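Local coordinates for GTP-binding protein (Thermus thermophilus, PDB 2DBY), which binds guanine nucleotide, held here as GDP, and probably acts as a ribosome-associated ATPase of the OBG family, at residues A[4-7]-A[13-16]; A[171-176]-A[180-185]; A[213-218]-A[264-269]; A[277-282]-A[297-302]; A[339-342]-A[346-349]. One frame throughout, in Å; residues are numbered along the deposited sequence.

Contact 1 holds the phosphate-binding part of the nucleotide site, its residues 13-16 binding the diphosphate of GDP. Contact 3 joins two loops near the same ligand: its centre is about 20 Å from that of contact 1, and the side chain of Glu213 comes within about 7 Å of GDP. Contact 4 touches contact 1 from the other end of strand 3-7, where Val4 CG2 packs 3.9 Å from Gly278 CA, and both reach the same mixed sheet. Contact 2, at the end of helix 161-175, keeps about 10 Å between its nearest atoms and those of contact 1. Contact 5 is remote, about 44 Å from contact 1 between centres, in the C-terminal region.

Contact 1 of 5, residues A[4-7]-A[13-16]; sequences VGIV and GKST. With GDP (guanosine-5'-diphosphate), chain B.
Lys14 leaves the start of helix 14-25 and lays its chain along the end of strand 3-7, against Ile6 and Val7. Its CB is 3.4 Å from O2B of GDP. CG, anti to the backbone N (chi1 -167°), heads for the strand and passes Ile6 CG2 at 4.0 Å, the two side chains running antiparallel. Lys14 CD lies 3.7 Å from Val7 C. Bends at chi3 and chi4 then bring NZ to 3.9 Å from Ile6 O, a near approach and no bond; its partner is Asp75 OD1, in a salt bridge. Cutting Lys14 back to alanine is likely to leave Asp75 without its charged mate and Ile6 CG2 without its cover. The backbone beside this lysine holds the nucleotide: Lys14 N donates to O2B of GDP at 2.9 Å, Ser15 N to O3B at 2.7 Å, and Thr16 gives both N and OG1 to O1A. Gly13 N bonds to the bridging O3A, at a backbone conformation that calls for glycine. The loop between strand 3-7 and helix 14-25 is the P-loop (Walker A) of the GTPase, Asn11 and Val12 adding their amides. Strand 3-7 runs parallel between strands 66-75 and 102-108, and Ile6 packs under the helix against Phe18 and Leu21.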
# COMPACT_ATOMS: atom_id res chain seq x y z
N VAL A 4 4.66 -1.66 2.35
CA VAL A 4 5.32 -1.34 1.08
C VAL A 4 6.83 -1.35 1.36
O VAL A 4 7.30 -0.65 2.27
CB VAL A 4 4.93 0.06 0.58
CG1 VAL A 4 5.69 0.40 -0.72
CG2 VAL A 4 3.41 0.14 0.38
N GLY A 5 7.56 -2.13 0.59
CA GLY A 5 9.01 -2.20 0.77
C GLY A 5 9.68 -1.19 -0.15
O GLY A 5 9.46 -1.24 -1.36
N ILE A 6 10.46 -0.27 0.41
CA ILE A 6 11.15 0.74 -0.37
C ILE A 6 12.54 0.25 -0.73
O ILE A 6 13.35 -0.08 0.16
CB ILE A 6 11.28 2.09 0.40
CG1 ILE A 6 9.86 2.57 0.79
CG2 ILE A 6 12.00 3.15 -0.49
CD1 ILE A 6 9.81 3.96 1.37
N VAL A 7 12.84 0.21 -2.03
CA VAL A 7 14.14 -0.27 -2.47
C VAL A 7 14.86 0.79 -3.27
O VAL A 7 14.24 1.72 -3.78
CB VAL A 7 14.04 -1.56 -3.33
CG1 VAL A 7 13.22 -2.60 -2.59
CG2 VAL A 7 13.43 -1.26 -4.65
N GLY A 13 18.77 8.84 -3.19
CA GLY A 13 17.99 9.64 -2.26
C GLY A 13 17.16 8.82 -1.30
O GLY A 13 16.32 9.36 -0.57
N LYS A 14 17.37 7.51 -1.28
CA LYS A 14 16.57 6.68 -0.38
C LYS A 14 16.77 6.98 1.12
O LYS A 14 15.80 7.04 1.87
CB LYS A 14 16.82 5.18 -0.64
CG LYS A 14 15.81 4.27 0.03
CD LYS A 14 15.98 2.81 -0.35
CE LYS A 14 17.25 2.25 0.24
NZ LYS A 14 17.06 0.84 0.65
N SER A 15 18.01 7.16 1.58
CA SER A 15 18.18 7.41 3.02
C SER A 15 17.57 8.76 3.38
O SER A 15 17.06 8.92 4.47
CB SER A 15 19.66 7.38 3.41
OG SER A 15 20.38 8.34 2.69
N THR A 16 17.61 9.70 2.45
CA THR A 16 17.03 11.02 2.67
C THR A 16 15.52 10.85 2.81
O THR A 16 14.92 11.40 3.73
CB THR A 16 17.34 11.95 1.50
OG1 THR A 16 18.76 12.14 1.44
CG2 THR A 16 16.65 13.31 1.69
PB GDP B . 20.90 6.67 -0.93
O1B GDP B . 22.31 6.21 -1.28
O2B GDP B . 19.81 6.10 -1.99
O3B GDP B . 20.50 6.71 0.55
O3A GDP B . 20.95 8.26 -1.33
PA GDP B . 21.01 9.56 -0.38
O1A GDP B . 19.83 9.61 0.49
O2A GDP B . 22.35 9.53 0.51
O5' GDP B . 21.02 10.87 -1.32
C5' GDP B . 22.20 10.87 -2.14
C4' GDP B . 22.57 12.34 -2.48
O4' GDP B . 21.49 13.03 -3.23
C3' GDP B . 22.80 13.23 -1.27
O3' GDP B . 23.89 14.13 -1.06
C2' GDP B . 21.38 13.80 -1.00
O2' GDP B . 21.56 15.07 -0.34
C1' GDP B . 20.96 14.16 -2.41
N9 GDP B . 19.48 14.20 -2.60
C8 GDP B . 18.57 13.24 -2.23
N7 GDP B . 17.36 13.60 -2.55
C5 GDP B . 17.41 14.82 -3.15
C6 GDP B . 16.43 15.70 -3.72
O6 GDP B . 15.26 15.39 -3.71
N1 GDP B . 16.84 16.90 -4.27
C2 GDP B . 18.18 17.24 -4.28
N2 GDP B . 18.56 18.44 -4.83
N3 GDP B . 19.11 16.43 -3.75
C4 GDP B . 18.77 15.22 -3.19

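Contact 2 of 5, residues A[171-176]-A[180-185]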
# COMPACT_ATOMS: atom_id res chain seq x y z
N TYR A 171 5.55 -19.01 -16.77
CA TYR A 171 6.94 -19.32 -17.11
C TYR A 171 7.32 -18.75 -18.49
O TYR A 171 8.42 -18.24 -18.67
CB TYR A 171 7.17 -20.82 -17.06
CG TYR A 171 8.64 -21.19 -17.03
CD1 TYR A 171 9.44 -20.86 -15.94
CD2 TYR A 171 9.22 -21.90 -18.08
CE1 TYR A 171 10.79 -21.23 -15.89
CE2 TYR A 171 10.55 -22.26 -18.05
CZ TYR A 171 11.33 -21.93 -16.95
OH TYR A 171 12.65 -22.31 -16.91
N VAL A 172 6.41 -18.83 -19.45
CA VAL A 172 6.66 -18.26 -20.78
C VAL A 172 6.89 -16.75 -20.65
O VAL A 172 7.82 -16.19 -21.25
CB VAL A 172 5.44 -18.46 -21.70
CG1 VAL A 172 5.58 -17.62 -22.99
CG2 VAL A 172 5.32 -19.94 -22.05
N HIS A 173 6.00 -16.11 -19.89
CA HIS A 173 6.02 -14.66 -19.66
C HIS A 173 7.33 -14.20 -19.00
O HIS A 173 7.99 -13.26 -19.48
CB HIS A 173 4.82 -14.31 -18.77
CG HIS A 173 4.54 -12.84 -18.64
ND1 HIS A 173 3.97 -12.09 -19.65
CD2 HIS A 173 4.65 -12.01 -17.57
CE1 HIS A 173 3.73 -10.87 -19.21
NE2 HIS A 173 4.14 -10.79 -17.95
N LEU A 174 7.72 -14.86 -17.91
CA LEU A 174 8.95 -14.49 -17.23
C LEU A 174 10.22 -14.79 -18.02
O LEU A 174 11.20 -14.04 -17.94
CB LEU A 174 9.01 -15.12 -15.83
CG LEU A 174 8.32 -14.23 -14.77
CD1 LEU A 174 6.77 -14.29 -14.94
CD2 LEU A 174 8.70 -14.75 -13.38
N GLN A 175 10.20 -15.86 -18.81
CA GLN A 175 11.35 -16.20 -19.64
C GLN A 175 11.55 -15.10 -20.70
O GLN A 175 12.62 -14.98 -21.26
CB GLN A 175 11.16 -17.58 -20.30
CG GLN A 175 11.58 -18.74 -19.40
CD GLN A 175 13.08 -18.73 -19.01
OE1 GLN A 175 13.86 -17.89 -19.46
NE2 GLN A 175 13.47 -19.68 -18.17
N GLU A 176 10.50 -14.33 -20.98
CA GLU A 176 10.62 -13.22 -21.93
C GLU A 176 11.05 -11.94 -21.20
O GLU A 176 11.11 -10.86 -21.79
CB GLU A 176 9.29 -12.97 -22.66
CG GLU A 176 8.91 -14.15 -23.52
CD GLU A 176 7.56 -14.05 -24.19
OE1 GLU A 176 6.77 -13.16 -23.85
OE2 GLU A 176 7.29 -14.90 -25.06
N ALA A 180 5.44 -11.05 -13.40
CA ALA A 180 4.18 -11.75 -13.22
C ALA A 180 3.03 -10.74 -13.07
O ALA A 180 1.91 -11.03 -13.47
CB ALA A 180 4.23 -12.69 -11.99
N ARG A 181 3.32 -9.54 -12.57
CA ARG A 181 2.23 -8.58 -12.35
C ARG A 181 1.54 -8.11 -13.64
O ARG A 181 0.39 -7.65 -13.57
CB ARG A 181 2.73 -7.37 -11.53
CG ARG A 181 3.50 -6.31 -12.36
CD ARG A 181 4.22 -5.31 -11.41
NE ARG A 181 5.45 -5.86 -10.82
CZ ARG A 181 6.67 -5.74 -11.34
NH1 ARG A 181 6.88 -5.08 -12.47
NH2 ARG A 181 7.71 -6.30 -10.74
N THR A 182 2.20 -8.24 -14.79
CA THR A 182 1.57 -7.83 -16.06
C THR A 182 0.93 -8.99 -16.81
O THR A 182 0.42 -8.80 -17.91
CB THR A 182 2.53 -7.14 -17.02
OG1 THR A 182 3.67 -7.97 -17.28
CG2 THR A 182 2.98 -5.77 -16.46
N PHE A 183 0.99 -10.18 -16.24
CA PHE A 183 0.35 -11.33 -16.91
C PHE A 183 -1.16 -11.11 -16.79
O PHE A 183 -1.66 -10.69 -15.75
CB PHE A 183 0.76 -12.63 -16.23
CG PHE A 183 0.45 -13.85 -17.04
CD1 PHE A 183 1.33 -14.27 -18.04
CD2 PHE A 183 -0.73 -14.55 -16.84
CE1 PHE A 183 1.04 -15.38 -18.84
CE2 PHE A 183 -1.05 -15.67 -17.64
CZ PHE A 183 -0.15 -16.08 -18.64
N PRO A 184 -1.92 -11.35 -17.88
CA PRO A 184 -3.37 -11.15 -17.79
C PRO A 184 -4.02 -11.96 -16.69
O PRO A 184 -3.70 -13.12 -16.48
CB PRO A 184 -3.89 -11.61 -19.16
CG PRO A 184 -2.73 -11.47 -20.08
CD PRO A 184 -1.52 -11.85 -19.21
N PRO A 185 -4.99 -11.37 -15.99
CA PRO A 185 -5.62 -12.14 -14.92
C PRO A 185 -6.52 -13.27 -15.44
O PRO A 185 -7.01 -13.23 -16.57
CB PRO A 185 -6.43 -11.08 -14.17
CG PRO A 185 -6.86 -10.16 -15.29
CD PRO A 185 -5.56 -10.01 -16.09
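His173 meets Thr182 and Phe183 with different parts of its ring, and this is the close part of the contact. At the ring edge, in its plane, NE2 shares a hydrogen bond of 2.9 Å with Thr182 OG1, in which either atom could be the donor. Over one face, Phe183 presents its edge: the planes stand at 87°, a T-shaped pair, and Phe183 CD1 comes to 3.6 Å from His173 CG. Phe183 CB also sits over that face as a CH-pi contact. The imidazole reaches out from the helix because CG is anti to the backbone N (chi1 -169°). Helix 161-175 packs on helix 124-156, Tyr171 and Leu174 touching Leu140, in a long helical hairpin much of which is predicted as coiled coil; the chain doubles back here through a short 3-10 turn at 180-182. Replacing the histidine by alanine would probably cost Thr182 OG1 its bond to the helix, leaving it with Pro179 O, and take the aromatic face from the Phe183 edge. A thinner but buried part lies beside it, Leu174 CD1 standing 3.8 Å from Ala180 N. On the solvent side, Gln175 and Glu176 of the helix and Pro184 and Pro185 of the loop are exposed.

Contact 3 of 5, residues A[213-218]-A[264-269]; sequences EDLPDG and YGLQES
Leu266 lays both its methyl groups on Leu215, and with one of them, CD2, it also covers Pro216. CD1 is 3.8 Å from Leu215 CD1 and 3.9 Å from Leu215 CB, one leucine set roughly perpendicular to the other. CD2 lies 3.8 Å from Pro216 CD, equally near the proline's backbone N, and 4.0 Å from Pro216 CB. With CG anti to the carbonyl carbon (chi1 -59°), the fork of Leu266 projects from its loop into the bend of the other. The peptide bond before Pro216 is cis, consistent with a sharp fold of the chain at this point.

A second, thinner contact lies nearer the surface. Tyr264 reaches across with its hydroxyl, and OH comes to 3.2 Å from Glu213 CA, which lies at the edge of the tyrosine ring. This is packing of the phenol end against the backbone; the nearby Glu213 N is badly angled for a hydrogen bond. The contact is therefore apolar at the centre, with Leu266 buried, and exposed around Glu213 and Tyr264.

Gly265, between Tyr264 and Leu266, has positive phi and is the C-prime residue of a Schellman motif that ends helix 254-263. Farther along, Ser269 is the N-cap of helix 270-281, its OG bonding to Gln272 N. The 264-269 linker thus joins two helices and packs on the loop that follows strand 204-209, where Leu215 also touches Ser242 of the GDP site and Leu245 of helix 243-250.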
# COMPACT_ATOMS: atom_id res chain seq x y z
N GLU A 213 11.92 21.83 -7.97
CA GLU A 213 11.35 22.62 -9.08
C GLU A 213 10.55 21.77 -10.06
O GLU A 213 9.72 22.28 -10.80
CB GLU A 213 12.44 23.34 -9.86
CG GLU A 213 13.53 22.44 -10.36
CD GLU A 213 14.75 22.44 -9.44
OE1 GLU A 213 14.59 22.53 -8.18
OE2 GLU A 213 15.87 22.34 -9.98
N ASP A 214 10.82 20.46 -10.08
CA ASP A 214 10.12 19.55 -10.97
C ASP A 214 8.79 19.02 -10.42
O ASP A 214 8.13 18.23 -11.07
CB ASP A 214 11.03 18.37 -11.35
CG ASP A 214 11.95 18.69 -12.52
OD1 ASP A 214 11.64 19.66 -13.25
OD2 ASP A 214 12.96 17.98 -12.72
N LEU A 215 8.42 19.42 -9.20
CA LEU A 215 7.17 18.98 -8.61
C LEU A 215 6.06 19.82 -9.21
O LEU A 215 6.27 20.98 -9.57
CB LEU A 215 7.20 19.14 -7.08
CG LEU A 215 8.25 18.28 -6.34
CD1 LEU A 215 8.31 18.67 -4.86
CD2 LEU A 215 7.89 16.78 -6.50
N PRO A 216 4.84 19.28 -9.25
CA PRO A 216 4.42 17.96 -8.77
C PRO A 216 4.52 16.75 -9.70
O PRO A 216 4.51 15.62 -9.22
CB PRO A 216 2.96 18.21 -8.41
CG PRO A 216 2.53 19.04 -9.59
CD PRO A 216 3.67 20.05 -9.73
N ASP A 217 4.62 16.96 -11.01
CA ASP A 217 4.63 15.81 -11.94
C ASP A 217 5.87 15.57 -12.79
O ASP A 217 5.85 14.70 -13.68
CB ASP A 217 3.43 15.91 -12.90
CG ASP A 217 2.11 16.11 -12.18
OD1 ASP A 217 1.82 15.36 -11.23
OD2 ASP A 217 1.35 17.02 -12.60
N GLY A 218 6.93 16.32 -12.55
CA GLY A 218 8.13 16.16 -13.33
C GLY A 218 7.86 16.45 -14.80
O GLY A 218 8.44 15.84 -15.69
N TYR A 264 4.45 27.35 -2.30
CA TYR A 264 5.23 26.89 -3.45
C TYR A 264 4.31 26.29 -4.51
O TYR A 264 4.77 25.65 -5.45
CB TYR A 264 6.26 25.84 -3.00
CG TYR A 264 7.35 25.53 -4.01
CD1 TYR A 264 7.82 24.23 -4.15
CD2 TYR A 264 7.91 26.53 -4.82
CE1 TYR A 264 8.82 23.92 -5.07
CE2 TYR A 264 8.93 26.23 -5.75
CZ TYR A 264 9.37 24.91 -5.86
OH TYR A 264 10.32 24.54 -6.79
N GLY A 265 3.00 26.49 -4.34
CA GLY A 265 2.02 26.00 -5.30
C GLY A 265 1.78 24.50 -5.30
O GLY A 265 1.27 23.96 -6.28
N LEU A 266 2.16 23.83 -4.22
CA LEU A 266 1.97 22.38 -4.09
C LEU A 266 0.94 22.16 -2.99
O LEU A 266 0.99 22.81 -1.93
CB LEU A 266 3.30 21.70 -3.73
CG LEU A 266 4.40 21.94 -4.77
CD1 LEU A 266 5.70 21.36 -4.24
CD2 LEU A 266 4.02 21.31 -6.11
N GLN A 267 0.01 21.24 -3.23
CA GLN A 267 -1.09 21.00 -2.28
C GLN A 267 -1.02 19.80 -1.34
O GLN A 267 -1.80 19.72 -0.38
CB GLN A 267 -2.40 20.92 -3.06
CG GLN A 267 -2.67 22.10 -4.00
CD GLN A 267 -2.50 23.47 -3.33
OE1 GLN A 267 -2.84 23.66 -2.16
NE2 GLN A 267 -1.99 24.43 -4.10
N GLU A 268 -0.11 18.86 -1.59
CA GLU A 268 -0.00 17.66 -0.76
C GLU A 268 1.47 17.24 -0.69
O GLU A 268 2.15 17.31 -1.70
CB GLU A 268 -0.84 16.56 -1.42
CG GLU A 268 -0.86 15.23 -0.71
CD GLU A 268 -1.84 14.26 -1.37
OE1 GLU A 268 -1.95 14.30 -2.61
OE2 GLU A 268 -2.48 13.46 -0.65
N SER A 269 1.96 16.83 0.47
CA SER A 269 3.37 16.43 0.57
C SER A 269 3.64 15.19 -0.23
O SER A 269 2.72 14.43 -0.57
CB SER A 269 3.78 16.17 2.02
OG SER A 269 3.14 15.01 2.51

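Contact 4 of 5, residues A[277-282]-A[297-302]; sequences AGYRAL and AWTVRR
The last turn of helix 270-281 stands over strand 295-301 with the backbones well apart, the nearest CA atoms, those of Tyr279 and Thr299, being 9.3 Å from each other. One long side chain spans most of that distance. Tyr279 extends from the helix and Thr299 points back from the strand, so that the two approach from opposite directions. Their hydroxyls share a hydrogen bond of 2.7 Å between Tyr279 OH and Thr299 OG1, with the threonine oxygen at the edge of the phenol ring and in its plane. The methyl of Thr299 lies alongside, CG2 coming 3.5 Å from Tyr279 OH and 3.7 Å from CE1 of the same ring. Thr299 has OG1 anti to its carbonyl carbon (chi1 -61°), and its two branches thereby both face the tyrosine.

Each hydroxyl has a further partner. The bonded series runs Thr69, Thr299, Tyr279, Thr286, with the tyrosine of helix 270-281 bridging strands 295-301 and 284-290. Two bonds on each oxygen hold the hydroxyl end of Tyr279 in place and fix the rotation of Thr299 about chi1.

Strand 295-301 pairs in parallel with 66-75 of the G domain and antiparallel with 284-290, and helix 270-281 packs on this mixed sheet, which runs from the P-loop GTPase domain into the C-terminal region.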
# COMPACT_ATOMS: atom_id res chain seq x y z
N ALA A 277 -0.41 6.26 -2.65
CA ALA A 277 -0.05 5.34 -3.73
C ALA A 277 0.15 3.95 -3.11
O ALA A 277 -0.23 2.94 -3.71
CB ALA A 277 1.24 5.80 -4.44
N GLY A 278 0.72 3.92 -1.90
CA GLY A 278 0.91 2.63 -1.23
C GLY A 278 -0.43 2.02 -0.85
O GLY A 278 -0.62 0.81 -0.94
N TYR A 279 -1.36 2.85 -0.40
CA TYR A 279 -2.68 2.38 -0.01
C TYR A 279 -3.32 1.69 -1.21
O TYR A 279 -3.89 0.61 -1.08
CB TYR A 279 -3.56 3.56 0.42
CG TYR A 279 -4.56 3.26 1.53
CD1 TYR A 279 -4.11 2.87 2.80
CD2 TYR A 279 -5.93 3.47 1.34
CE1 TYR A 279 -5.00 2.71 3.86
CE2 TYR A 279 -6.83 3.31 2.40
CZ TYR A 279 -6.36 2.94 3.65
OH TYR A 279 -7.22 2.83 4.71
N ARG A 280 -3.20 2.31 -2.39
CA ARG A 280 -3.77 1.74 -3.61
C ARG A 280 -3.05 0.46 -4.00
O ARG A 280 -3.69 -0.52 -4.40
CB ARG A 280 -3.69 2.73 -4.78
CG ARG A 280 -4.62 3.95 -4.65
CD ARG A 280 -4.67 4.75 -5.94
NE ARG A 280 -3.41 5.42 -6.24
CZ ARG A 280 -3.05 6.61 -5.73
NH1 ARG A 280 -3.86 7.26 -4.91
NH2 ARG A 280 -1.90 7.14 -6.06
N ALA A 281 -1.73 0.45 -3.90
CA ALA A 281 -0.95 -0.72 -4.27
C ALA A 281 -1.32 -1.92 -3.42
O ALA A 281 -1.37 -3.06 -3.90
CB ALA A 281 0.56 -0.43 -4.14
N LEU A 282 -1.56 -1.67 -2.13
CA LEU A 282 -1.91 -2.73 -1.20
C LEU A 282 -3.41 -3.10 -1.29
O LEU A 282 -3.89 -3.97 -0.56
CB LEU A 282 -1.55 -2.33 0.24
CG LEU A 282 -0.05 -2.14 0.51
CD1 LEU A 282 0.20 -1.55 1.91
CD2 LEU A 282 0.64 -3.47 0.37
N ALA A 297 -10.41 6.21 11.75
CA ALA A 297 -10.30 5.60 10.44
C ALA A 297 -9.65 4.24 10.65
O ALA A 297 -8.68 4.15 11.40
CB ALA A 297 -9.42 6.45 9.54
N TRP A 298 -10.20 3.23 10.00
CA TRP A 298 -9.70 1.86 10.07
C TRP A 298 -9.39 1.39 8.66
O TRP A 298 -10.01 1.84 7.70
CB TRP A 298 -10.75 0.93 10.69
CG TRP A 298 -11.22 1.37 12.02
CD1 TRP A 298 -12.23 2.26 12.30
CD2 TRP A 298 -10.73 0.92 13.29
NE1 TRP A 298 -12.40 2.38 13.66
CE2 TRP A 298 -11.49 1.57 14.29
CE3 TRP A 298 -9.72 0.02 13.67
CZ2 TRP A 298 -11.28 1.34 15.66
CZ3 TRP A 298 -9.51 -0.20 15.05
CH2 TRP A 298 -10.29 0.46 16.01
N THR A 299 -8.45 0.47 8.54
CA THR A 299 -8.02 -0.03 7.23
C THR A 299 -8.19 -1.55 7.08
O THR A 299 -7.82 -2.30 7.98
CB THR A 299 -6.52 0.27 7.00
OG1 THR A 299 -6.32 1.69 7.03
CG2 THR A 299 -6.03 -0.29 5.67
N VAL A 300 -8.78 -1.96 5.97
CA VAL A 300 -8.94 -3.37 5.63
C VAL A 300 -8.70 -3.54 4.14
O VAL A 300 -8.81 -2.58 3.37
CB VAL A 300 -10.36 -3.92 5.94
CG1 VAL A 300 -10.60 -3.91 7.43
CG2 VAL A 300 -11.40 -3.13 5.21
N ARG A 301 -8.38 -4.76 3.73
CA ARG A 301 -8.16 -5.04 2.32
C ARG A 301 -9.49 -5.03 1.58
O ARG A 301 -10.53 -5.43 2.12
CB ARG A 301 -7.48 -6.41 2.19
CG ARG A 301 -6.15 -6.49 2.91
CD ARG A 301 -5.68 -7.93 3.06
NE ARG A 301 -4.28 -7.99 3.47
CZ ARG A 301 -3.60 -9.12 3.68
NH1 ARG A 301 -4.20 -10.29 3.52
NH2 ARG A 301 -2.32 -9.08 4.03
N ARG A 302 -9.49 -4.56 0.35
CA ARG A 302 -10.70 -4.56 -0.44
C ARG A 302 -11.18 -6.01 -0.54
O ARG A 302 -10.38 -6.91 -0.83
CB ARG A 302 -10.42 -3.99 -1.84
CG ARG A 302 -11.61 -4.06 -2.81
CD ARG A 302 -11.42 -3.13 -4.00
NE ARG A 302 -11.80 -1.74 -3.68
CZ ARG A 302 -11.04 -0.88 -3.00
NH1 ARG A 302 -9.85 -1.24 -2.55
NH2 ARG A 302 -11.50 0.35 -2.75

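Contact 5 of 5, residues A[339-342]-A[346-349]; sequences ARAK and WVRL
A tight helix-to-strand turn is made here, where helix 338-343 gives way to strand 348-350 in the C-terminal TGS-type domain of the YchF family, whose relatives are consistent with a ubiquitin-like, beta-grasp fold. Its main bond is between backbones: Trp346 N donates to Ala341 O over 2.8 Å. The bond is nearly straight at 170°, with the donor somewhat tilted from the carbonyl plane. The carbonyl comes from near the end of the helix, and the bond draws the departing chain back beneath the last turn, with the CA atoms of Ala341 and Trp346 5.3 Å apart.

Val347 supplies the apolar part. Its CG2, anti to the carbonyl carbon, fits against the helix at two neighbouring residues, touching Ala341 CB at 3.6 Å and Lys342 CG at 3.9 Å. The same methyl also lies 3.8 Å from Lys342 N, so that one branch of the valine covers the helix backbone as well as both side chains. Lys342 crosses the valine obliquely with the aliphatic start of its chain; a bend at chi4 (-74°) turns its ammonium group, which forms a salt bridge with Glu325. Val347 N is buried by the contact without a hydrogen-bond partner. Trp346 touches the helix through CB, 3.7 Å from Ala341 O, while its indole leads away and makes a cation-pi contact with Lys331.

Strand 348-350 is, within this chain, an edge strand of a three-stranded antiparallel sheet, next to 323-328, with Arg348 backbone hydrogen-bonded to Val326. Ala341 and Trp346 both pack on Ile327 of that central strand and on Ala335 of helix 329-335.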
# COMPACT_ATOMS: atom_id res chain seq x y z
N ALA A 339 -28.88 9.36 14.92
CA ALA A 339 -30.32 9.41 15.16
C ALA A 339 -31.02 10.04 13.95
O ALA A 339 -32.05 9.55 13.48
CB ALA A 339 -30.60 10.22 16.41
N ARG A 340 -30.43 11.12 13.44
CA ARG A 340 -30.98 11.79 12.27
C ARG A 340 -30.90 10.97 11.00
O ARG A 340 -31.82 10.99 10.20
CB ARG A 340 -30.30 13.15 12.09
CG ARG A 340 -30.68 14.15 13.15
CD ARG A 340 -31.09 15.47 12.53
NE ARG A 340 -29.97 16.40 12.46
CZ ARG A 340 -29.98 17.52 11.74
NH1 ARG A 340 -31.05 17.85 11.02
NH2 ARG A 340 -28.92 18.31 11.74
N ALA A 341 -29.80 10.24 10.81
CA ALA A 341 -29.63 9.41 9.61
C ALA A 341 -30.62 8.25 9.62
O ALA A 341 -31.09 7.82 8.56
CB ALA A 341 -28.19 8.87 9.54
N LYS A 342 -30.89 7.71 10.80
CA LYS A 342 -31.85 6.62 10.94
C LYS A 342 -33.23 7.13 10.51
O LYS A 342 -33.91 6.51 9.68
CB LYS A 342 -31.90 6.14 12.40
CG LYS A 342 -30.66 5.41 12.90
CD LYS A 342 -30.69 5.26 14.43
CE LYS A 342 -29.46 4.57 14.98
NZ LYS A 342 -29.46 3.11 14.69
N TRP A 346 -31.32 6.28 6.19
CA TRP A 346 -30.05 6.14 5.47
C TRP A 346 -29.11 5.15 6.14
O TRP A 346 -28.04 4.82 5.59
CB TRP A 346 -29.34 7.50 5.36
CG TRP A 346 -30.01 8.46 4.40
CD1 TRP A 346 -30.95 8.15 3.45
CD2 TRP A 346 -29.75 9.86 4.27
NE1 TRP A 346 -31.29 9.28 2.74
CE2 TRP A 346 -30.57 10.34 3.22
CE3 TRP A 346 -28.92 10.76 4.94
CZ2 TRP A 346 -30.57 11.68 2.82
CZ3 TRP A 346 -28.91 12.10 4.54
CH2 TRP A 346 -29.74 12.54 3.49
N VAL A 347 -29.48 4.66 7.32
CA VAL A 347 -28.64 3.71 8.03
C VAL A 347 -29.06 2.29 7.70
O VAL A 347 -30.21 1.90 7.92
CB VAL A 347 -28.72 3.92 9.55
CG1 VAL A 347 -27.98 2.79 10.28
CG2 VAL A 347 -28.10 5.28 9.92
N ARG A 348 -28.12 1.51 7.16
CA ARG A 348 -28.39 0.13 6.78
C ARG A 348 -27.94 -0.89 7.82
O ARG A 348 -27.00 -0.66 8.59
CB ARG A 348 -27.71 -0.19 5.45
CG ARG A 348 -28.49 0.23 4.21
CD ARG A 348 -27.58 0.72 3.10
NE ARG A 348 -26.40 -0.13 2.90
CZ ARG A 348 -25.16 0.35 2.75
NH1 ARG A 348 -24.95 1.66 2.78
NH2 ARG A 348 -24.13 -0.48 2.58
N LEU A 349 -28.65 -2.01 7.86
CA LEU A 349 -28.28 -3.09 8.76
C LEU A 349 -27.72 -4.13 7.80
O LEU A 349 -28.45 -4.66 6.97
CB LEU A 349 -29.51 -3.61 9.51
CG LEU A 349 -30.11 -2.65 10.54
CD1 LEU A 349 -31.37 -3.24 11.16
CD2 LEU A 349 -29.08 -2.35 11.63